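Glucocorticoid modulatory element-binding protein 1 (Homo sapiens, PDB 1OQJ) binds glucocorticoid modulatory elements in DNA through its SAND domain, raises transcriptional sensitivity to low glucocorticoid levels, and helps parvoviruses replicate. Local coordinates at residues A[63-67]-A[68-72]. Sequence-based numbering, arbitrary orientation.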
loop_
_atom_site.group_PDB
_atom_site.type_symbol
_atom_site.label_atom_id
_atom_site.label_comp_id
_atom_site.label_asym_id
_atom_site.label_seq_id
_atom_site.Cartn_x
_atom_site.Cartn_y
_atom_site.Cartn_z
ATOM N N ALA A 63 -7.430 -5.247 -1.651
ATOM C CA ALA A 63 -6.862 -6.473 -1.093
ATOM C C ALA A 63 -6.071 -6.175 0.181
ATOM O O ALA A 63 -6.078 -6.960 1.127
ATOM C CB ALA A 63 -5.956 -7.143 -2.118
ATOM N N ILE A 64 -5.377 -5.040 0.192
ATOM C CA ILE A 64 -4.599 -4.640 1.359
ATOM C C ILE A 64 -5.497 -3.904 2.343
ATOM O O ILE A 64 -6.298 -3.056 1.950
ATOM C CB ILE A 64 -3.438 -3.707 0.968
ATOM C CG1 ILE A 64 -2.477 -4.440 0.031
ATOM C CG2 ILE A 64 -2.703 -3.227 2.217
ATOM C CD1 ILE A 64 -1.293 -3.596 -0.416
ATOM N N ARG A 65 -5.355 -4.227 3.624
ATOM C CA ARG A 65 -6.150 -3.589 4.665
ATOM C C ARG A 65 -5.250 -2.942 5.713
ATOM O O ARG A 65 -4.114 -3.362 5.927
ATOM C CB ARG A 65 -7.071 -4.615 5.334
ATOM C CG ARG A 65 -8.211 -5.098 4.444
ATOM C CD ARG A 65 -9.023 -6.199 5.119
ATOM N NE ARG A 65 -10.052 -6.745 4.233
ATOM C CZ ARG A 65 -11.234 -6.177 4.008
ATOM N NH1 ARG A 65 -11.554 -5.037 4.606
ATOM N NH2 ARG A 65 -12.097 -6.747 3.179
ATOM N N LEU A 66 -5.766 -1.900 6.348
ATOM C CA LEU A 66 -5.046 -1.188 7.388
ATOM C C LEU A 66 -6.067 -1.123 8.519
ATOM O O LEU A 66 -7.106 -0.480 8.391
ATOM C CB LEU A 66 -4.660 0.202 6.879
ATOM C CG LEU A 66 -3.589 0.978 7.644
ATOM C CD1 LEU A 66 -3.011 2.055 6.742
ATOM C CD2 LEU A 66 -4.182 1.583 8.904
ATOM N N GLY A 67 -5.788 -1.824 9.610
ATOM C CA GLY A 67 -6.736 -1.851 10.708
ATOM C C GLY A 67 -8.044 -2.490 10.266
ATOM O O GLY A 67 -9.113 -2.155 10.776
ATOM N N GLY A 68 -7.961 -3.403 9.300
ATOM C CA GLY A 68 -9.148 -4.090 8.813
ATOM C C GLY A 68 -9.928 -3.353 7.740
ATOM O O GLY A 68 -10.852 -3.912 7.133
ATOM N N ILE A 69 -9.563 -2.099 7.500
ATOM C CA ILE A 69 -10.238 -1.284 6.498
ATOM C C ILE A 69 -9.459 -1.302 5.186
ATOM O O ILE A 69 -8.233 -1.205 5.183
ATOM C CB ILE A 69 -10.368 0.181 6.983
ATOM C CG1 ILE A 69 -11.193 0.225 8.272
ATOM C CG2 ILE A 69 -11.037 1.036 5.911
ATOM C CD1 ILE A 69 -11.365 1.622 8.842
ATOM N N MET A 70 -10.170 -1.435 4.071
ATOM C CA MET A 70 -9.516 -1.448 2.770
ATOM C C MET A 70 -8.646 -0.202 2.620
ATOM O O MET A 70 -9.084 0.913 2.916
ATOM C CB MET A 70 -10.556 -1.491 1.651
ATOM C CG MET A 70 -11.295 -2.810 1.553
ATOM S SD MET A 70 -12.557 -2.751 0.271
ATOM C CE MET A 70 -14.005 -3.286 1.190
ATOM N N LEU A 71 -7.413 -0.392 2.165
ATOM C CA LEU A 71 -6.497 0.727 1.985
ATOM C C LEU A 71 -7.140 1.802 1.108
ATOM O O LEU A 71 -6.956 2.996 1.338
ATOM C CB LEU A 71 -5.184 0.234 1.368
ATOM C CG LEU A 71 -4.041 1.247 1.265
ATOM C CD1 LEU A 71 -3.742 1.837 2.639
ATOM C CD2 LEU A 71 -2.803 0.563 0.696
ATOM N N ARG A 72 -7.904 1.371 0.109
ATOM C CA ARG A 72 -8.597 2.287 -0.795
ATOM C C ARG A 72 -9.364 3.374 -0.036
ATOM O O ARG A 72 -9.291 4.553 -0.382
ATOM C CB ARG A 72 -9.571 1.503 -1.679
ATOM C CG ARG A 72 -10.531 2.359 -2.497
ATOM C CD ARG A 72 -9.834 3.063 -3.646
ATOM N NE ARG A 72 -10.773 3.867 -4.427
ATOM C CZ ARG A 72 -10.452 4.535 -5.531
ATOM N NH1 ARG A 72 -9.210 4.497 -5.995
ATOM N NH2 ARG A 72 -11.373 5.244 -6.170
#
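Leu66 and Ile69 face each other as the hydrogen-bonded antiparallel pair of a tight beta hairpin, joined through a type I' turn with Gly67 and Gly68 at its two corners. Leu66 N donates to Ile69 O (2.8 Å) and Ile69 N returns a bond to Leu66 O (3.1 Å). Both turn residues have positive phi, which suits glycine.

This two-stranded hairpin of the SAND domain links helix 60-63 to helix 71-76, the latter carrying Arg72, a DNA-binding residue. Beyond the Arg65 and Met70 pair, Leu71 N, at the start of that helix, donates to Ile64 O, tying the incoming chain to the outgoing helix.

Leu71 lays one methyl against Ile64 and the other against Leu66. Ile64 and Leu71 run side by side, CG2 meeting CD2 at 4.1 Å; the Ile64 methyl gets there because CG2 stands anti to the backbone N. Leu66 lies aslant to Leu71, and their CD1 methyls just touch. Phe48 and Val49 of helix 45-51 pack on Ile64, while Trp60 and Phe26 pack on Leu71.

Arg65 and Met70, a non-hydrogen-bonded pair, have side chains that start apart yet run alongside each other. With CG beside its own backbone N (chi1 -70°), Arg65 stretches out from CG to NE past the Gly68 carbonyl. Met70 CG lies over one face of the guanidinium, 3.8 Å from NH1. At the edge of the same group, Arg65 NH1 donates to Gly68 O over 2.9 Å, bent to 139° at the hydrogen and approaching from above the carbonyl plane.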